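Local coordinates for hypothetical 39.9 kDa protein (Saccharomyces cerevisiae, PDB 2GA8) that is an ATP-dependent P-loop kinase that could take part in endoplasmic reticulum membrane assembly, at residues A[36-41]-A[264-269]; A[163-168]-A[240-245]. All blocks are in the same frame, centred on the assembly; numbering follows the deposited sequence.

From the N terminus, the chain runs through strand 25-30 of the parallel sheet into the P-loop and helix 37-43, where contact 1 begins. It then makes strand 156-160 at one border of that sheet and enters the loop that holds 163-168. Contact 2 closes first: 72 residues on, strand 237-243 of the mixed sheet comes back against this loop. Only then does strand 262-267, lying between 25-30 and 156-160, bring 264-269 against the P-loop helix and close contact 1. Contact 2 is thus nested inside the larger loop. One contact joins helix to parallel sheet, the other ties that sheet's outgoing loop to the mixed sheet; their centres lie about 15 Å apart.

Contact 1. Residues A[36-41]-A[264-269]; sequences GKSTIA and ILEGLY. With SO4 (sulfate ion), chain G.
Lys-37 runs from the first turn of its helix across the side chain of Glu-266 at about a right angle. CB faces the strand, 4.0 Å from sulfate O4, and with CG between the backbone N and the carbonyl carbon (chi1 58°) the chain runs on past Glu-266 OE1. CG lies between that oxygen (3.6 Å) and sulfate O4, its nearer neighbour; CD passes OE1 equally close. CE lies 3.7 Å from Gly-267 C. A bend at chi4 (-66°) then brings NZ within 3.5 Å of Leu-268 CD2 and into a 2.9 Å hydrogen bond with sulfate O4. Gly-31 O also takes a bond from NZ. Of Lys-37 the Glu-266 carboxylate meets carbons and not the ammonium, OE1 standing 5.1 Å from NZ; OE2 lies over Ser-38 CA and accepts from a water (2.8 Å) that also donates to Ser-38 O. A turn further along the helix, Ala-41 CB packs on Ile-264 CG2 at 3.9 Å. Gly-36 N and Ser-38 N also donate to the sulfate, as in a Walker A loop. The sulfate, probably from the crystallisation liquor, is consistent with a place for an ATP phosphate, where the helix N terminus and the lysine would together favour an anion.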
loop_
_atom_site.group_PDB
_atom_site.type_symbol
_atom_site.label_atom_id
_atom_site.label_comp_id
_atom_site.label_asym_id
_atom_site.label_seq_id
_atom_site.Cartn_x
_atom_site.Cartn_y
_atom_site.Cartn_z
ATOM N N GLY A 36 -5.008 5.419 13.638
ATOM C CA GLY A 36 -6.139 5.808 12.818
ATOM C C GLY A 36 -5.792 5.952 11.347
ATOM O O GLY A 36 -6.584 6.476 10.568
ATOM N N LYS A 37 -4.618 5.474 10.953
ATOM C CA LYS A 37 -4.207 5.590 9.558
ATOM C C LYS A 37 -5.165 4.885 8.604
ATOM O O LYS A 37 -5.440 5.384 7.514
ATOM C CB LYS A 37 -2.782 5.062 9.367
ATOM C CG LYS A 37 -2.558 3.623 9.788
ATOM C CD LYS A 37 -1.103 3.241 9.587
ATOM C CE LYS A 37 -0.819 1.831 10.078
ATOM N NZ LYS A 37 -0.970 1.708 11.560
ATOM N N SER A 38 -5.679 3.731 9.013
ATOM C CA SER A 38 -6.611 2.988 8.176
ATOM C C SER A 38 -7.863 3.808 7.878
ATOM O O SER A 38 -8.251 3.973 6.717
ATOM C CB SER A 38 -7.000 1.671 8.861
ATOM O OG SER A 38 -7.991 0.982 8.115
ATOM N N THR A 39 -8.483 4.339 8.928
ATOM C CA THR A 39 -9.700 5.127 8.784
ATOM C C THR A 39 -9.480 6.439 8.044
ATOM O O THR A 39 -10.308 6.837 7.225
ATOM C CB THR A 39 -10.340 5.420 10.165
ATOM O OG1 THR A 39 -9.457 6.223 10.954
ATOM C CG2 THR A 39 -10.609 4.119 10.901
ATOM N N ILE A 40 -8.368 7.113 8.327
ATOM C CA ILE A 40 -8.065 8.368 7.658
ATOM C C ILE A 40 -7.930 8.117 6.158
ATOM O O ILE A 40 -8.466 8.868 5.344
ATOM C CB ILE A 40 -6.753 8.991 8.204
ATOM C CG1 ILE A 40 -6.964 9.460 9.653
ATOM C CG2 ILE A 40 -6.315 10.154 7.328
ATOM C CD1 ILE A 40 -5.684 9.842 10.372
ATOM N N ALA A 41 -7.217 7.052 5.800
ATOM C CA ALA A 41 -7.022 6.713 4.395
ATOM C C ALA A 41 -8.365 6.451 3.716
ATOM O O ALA A 41 -8.620 6.929 2.607
ATOM C CB ALA A 41 -6.125 5.483 4.267
ATOM N N ILE A 264 -3.560 5.992 -2.384
ATOM C CA ILE A 264 -3.275 6.314 -0.998
ATOM C C ILE A 264 -2.712 5.071 -0.319
ATOM O O ILE A 264 -3.428 4.108 -0.092
ATOM C CB ILE A 264 -4.563 6.767 -0.278
ATOM C CG1 ILE A 264 -5.126 8.010 -0.975
ATOM C CG2 ILE A 264 -4.267 7.062 1.187
ATOM C CD1 ILE A 264 -6.605 8.262 -0.680
ATOM N N LEU A 265 -1.420 5.100 -0.015
ATOM C CA LEU A 265 -0.767 3.973 0.628
ATOM C C LEU A 265 -0.640 4.271 2.110
ATOM O O LEU A 265 -0.114 5.315 2.489
ATOM C CB LEU A 265 0.622 3.747 0.024
ATOM C CG LEU A 265 0.636 3.482 -1.485
ATOM C CD1 LEU A 265 0.879 4.783 -2.231
ATOM C CD2 LEU A 265 1.728 2.480 -1.817
ATOM N N GLU A 266 -1.143 3.367 2.946
ATOM C CA GLU A 266 -1.070 3.565 4.390
ATOM C C GLU A 266 -0.416 2.353 5.025
ATOM O O GLU A 266 -0.660 1.218 4.615
ATOM C CB GLU A 266 -2.472 3.779 4.979
ATOM C CG GLU A 266 -3.447 2.647 4.700
ATOM C CD GLU A 266 -3.586 1.666 5.853
ATOM O OE1 GLU A 266 -2.756 1.695 6.788
ATOM O OE2 GLU A 266 -4.530 0.849 5.811
ATOM N N GLY A 267 0.429 2.597 6.017
ATOM C CA GLY A 267 1.098 1.491 6.675
ATOM C C GLY A 267 2.082 1.925 7.740
ATOM O O GLY A 267 2.399 3.109 7.891
ATOM N N LEU A 268 2.579 0.941 8.475
ATOM C CA LEU A 268 3.524 1.179 9.556
ATOM C C LEU A 268 4.927 1.580 9.117
ATOM O O LEU A 268 5.552 2.457 9.716
ATOM C CB LEU A 268 3.670 -0.092 10.393
ATOM C CG LEU A 268 2.464 -0.699 11.106
ATOM C CD1 LEU A 268 2.793 -2.136 11.501
ATOM C CD2 LEU A 268 2.115 0.138 12.331
ATOM N N TYR A 269 5.405 0.939 8.058
ATOM C CA TYR A 269 6.782 1.128 7.627
ATOM C C TYR A 269 7.104 1.827 6.317
ATOM O O TYR A 269 8.215 1.679 5.791
ATOM C CB TYR A 269 7.451 -0.252 7.671
ATOM C CG TYR A 269 7.222 -0.941 9.007
ATOM C CD1 TYR A 269 7.595 -0.317 10.198
ATOM C CD2 TYR A 269 6.595 -2.184 9.082
ATOM C CE1 TYR A 269 7.347 -0.909 11.433
ATOM C CE2 TYR A 269 6.343 -2.791 10.327
ATOM C CZ TYR A 269 6.724 -2.138 11.493
ATOM O OH TYR A 269 6.477 -2.702 12.724
HETATM S S SO4 G . -4.567 1.961 12.704
HETATM O O1 SO4 G . -4.122 0.683 13.303
HETATM O O2 SO4 G . -5.084 1.709 11.346
HETATM O O3 SO4 G . -5.610 2.561 13.553
HETATM O O4 SO4 G . -3.418 2.886 12.636
HETATM O O HOH W 1 -6.999 1.672 4.888
#

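Contact 2. Residues A[163-168]-A[240-245]; sequences GFHLSR and PGFNHA
Pro-240 O accepts a hydrogen bond from a water 2.8 Å away, and the same water takes the N-H of Gly-163, with 2.8 Å between Gly-163 N and the water oxygen. A second, softer hold comes from Gly-163 CA, 3.6 Å from Pro-240 O, its hydrogen aimed almost straight at the oxygen (173°). The backbones come this close because residue 163 is glycine: a CB there would run into Pro-240 O and Gly-241 N. In return, Gly-163 O lies 3.4 Å from Pro-240 CG, and it is held by Asn-132 ND2, which also bonds His-165 O.

The proline ring then lies across the Phe-164 ring in a CH-pi contact, CG 4.1 Å from the Phe-164 ring centroid and over one face, while Phe-164 CZ touches Pro-240 CD at 4.0 Å. An alanine at Phe-164 would probably leave Pro-240 CG and CD without their aromatic partner and open a gap toward helix 192-206, whose Phe-195 meets the ring edge-to-face. Here the loop leaving the edge strand 156-160 of the parallel sheet is laid against strand 237-243 of the mixed sheet, which pairs on through Gly-241 with Thr-250.

Farther along, Phe-242 has CG anti to its backbone N (chi1 -165°), and its ring reaches His-165. Phe-242 CE1 lies 3.9 Å from His-165 CB; the two rings, with planes 81° apart, meet obliquely. Phe-190 packs edge-to-face with the same imidazole.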
loop_
_atom_site.group_PDB
_atom_site.type_symbol
_atom_site.label_atom_id
_atom_site.label_comp_id
_atom_site.label_asym_id
_atom_site.label_seq_id
_atom_site.Cartn_x
_atom_site.Cartn_y
_atom_site.Cartn_z
ATOM N N GLY A 163 -1.840 -6.262 3.436
ATOM C CA GLY A 163 -1.901 -7.379 2.518
ATOM C C GLY A 163 -0.546 -7.990 2.231
ATOM O O GLY A 163 -0.452 -9.072 1.656
ATOM N N PHE A 164 0.514 -7.302 2.636
ATOM C CA PHE A 164 1.859 -7.803 2.399
ATOM C C PHE A 164 2.451 -8.478 3.624
ATOM O O PHE A 164 3.636 -8.807 3.663
ATOM C CB PHE A 164 2.740 -6.660 1.900
ATOM C CG PHE A 164 2.433 -6.266 0.489
ATOM C CD1 PHE A 164 3.135 -6.836 -0.568
ATOM C CD2 PHE A 164 1.384 -5.392 0.205
ATOM C CE1 PHE A 164 2.798 -6.549 -1.891
ATOM C CE2 PHE A 164 1.038 -5.098 -1.114
ATOM C CZ PHE A 164 1.747 -5.679 -2.162
ATOM N N HIS A 165 1.608 -8.692 4.624
ATOM C CA HIS A 165 2.045 -9.370 5.831
ATOM C C HIS A 165 2.383 -10.796 5.393
ATOM O O HIS A 165 1.638 -11.405 4.622
ATOM C CB HIS A 165 0.903 -9.398 6.852
ATOM C CG HIS A 165 1.357 -9.580 8.263
ATOM N ND1 HIS A 165 1.979 -8.581 8.979
ATOM C CD2 HIS A 165 1.292 -10.650 9.088
ATOM C CE1 HIS A 165 2.280 -9.029 10.186
ATOM N NE2 HIS A 165 1.873 -10.282 10.277
ATOM N N LEU A 166 3.508 -11.327 5.853
ATOM C CA LEU A 166 3.870 -12.687 5.480
ATOM C C LEU A 166 2.834 -13.632 6.081
ATOM O O LEU A 166 2.319 -13.380 7.174
ATOM C CB LEU A 166 5.270 -13.025 5.997
ATOM C CG LEU A 166 6.387 -12.217 5.333
ATOM C CD1 LEU A 166 7.716 -12.488 6.024
ATOM C CD2 LEU A 166 6.449 -12.573 3.855
ATOM N N SER A 167 2.518 -14.706 5.365
ATOM C CA SER A 167 1.530 -15.662 5.848
ATOM C C SER A 167 2.042 -16.389 7.080
ATOM O O SER A 167 3.249 -16.457 7.323
ATOM C CB SER A 167 1.194 -16.690 4.765
ATOM O OG SER A 167 2.298 -17.539 4.513
ATOM N N ARG A 168 1.117 -16.942 7.851
ATOM C CA ARG A 168 1.484 -17.667 9.054
ATOM C C ARG A 168 2.352 -18.872 8.708
ATOM O O ARG A 168 3.291 -19.194 9.438
ATOM C CB ARG A 168 0.225 -18.103 9.801
ATOM C CG ARG A 168 -0.581 -16.936 10.364
ATOM C CD ARG A 168 -1.855 -17.413 11.049
ATOM N NE ARG A 168 -2.679 -18.218 10.155
ATOM C CZ ARG A 168 -3.055 -19.468 10.409
ATOM N NH1 ARG A 168 -3.805 -20.130 9.537
ATOM N NH2 ARG A 168 -2.681 -20.059 11.537
ATOM N N PRO A 240 -2.959 -7.648 -2.843
ATOM C CA PRO A 240 -3.503 -8.436 -1.737
ATOM C C PRO A 240 -4.043 -7.600 -0.586
ATOM O O PRO A 240 -3.678 -6.435 -0.412
ATOM C CB PRO A 240 -2.317 -9.299 -1.318
ATOM C CG PRO A 240 -1.147 -8.392 -1.589
ATOM C CD PRO A 240 -1.500 -7.825 -2.948
ATOM N N GLY A 241 -4.921 -8.218 0.195
ATOM C CA GLY A 241 -5.504 -7.562 1.347
ATOM C C GLY A 241 -5.290 -8.497 2.518
ATOM O O GLY A 241 -4.775 -9.598 2.339
ATOM N N PHE A 242 -5.667 -8.076 3.717
ATOM C CA PHE A 242 -5.494 -8.938 4.874
ATOM C C PHE A 242 -6.848 -9.346 5.432
ATOM O O PHE A 242 -7.699 -8.497 5.706
ATOM C CB PHE A 242 -4.689 -8.226 5.963
ATOM C CG PHE A 242 -4.172 -9.152 7.029
ATOM C CD1 PHE A 242 -3.037 -9.926 6.804
ATOM C CD2 PHE A 242 -4.832 -9.272 8.246
ATOM C CE1 PHE A 242 -2.565 -10.806 7.774
ATOM C CE2 PHE A 242 -4.369 -10.153 9.226
ATOM C CZ PHE A 242 -3.232 -10.921 8.987
ATOM N N ASN A 243 -7.048 -10.650 5.588
ATOM C CA ASN A 243 -8.296 -11.173 6.130
ATOM C C ASN A 243 -8.109 -11.359 7.633
ATOM O O ASN A 243 -7.460 -12.307 8.076
ATOM C CB ASN A 243 -8.638 -12.512 5.472
ATOM C CG ASN A 243 -10.024 -13.009 5.842
ATOM O OD1 ASN A 243 -10.321 -13.249 7.013
ATOM N ND2 ASN A 243 -10.880 -13.167 4.840
ATOM N N HIS A 244 -8.672 -10.440 8.409
ATOM C CA HIS A 244 -8.561 -10.473 9.862
ATOM C C HIS A 244 -9.166 -11.725 10.488
ATOM O O HIS A 244 -8.855 -12.067 11.629
ATOM C CB HIS A 244 -9.217 -9.222 10.448
ATOM C CG HIS A 244 -8.580 -7.947 9.993
ATOM N ND1 HIS A 244 -7.317 -7.564 10.391
ATOM C CD2 HIS A 244 -9.016 -6.984 9.148
ATOM C CE1 HIS A 244 -7.003 -6.420 9.807
ATOM N NE2 HIS A 244 -8.017 -6.048 9.048
ATOM N N ALA A 245 -10.022 -12.410 9.737
ATOM C CA ALA A 245 -10.657 -13.626 10.230
ATOM C C ALA A 245 -9.725 -14.823 10.066
ATOM O O ALA A 245 -9.537 -15.606 10.998
ATOM C CB ALA A 245 -11.963 -13.873 9.483
HETATM O O HOH W 2 -3.215 -4.607 1.693
#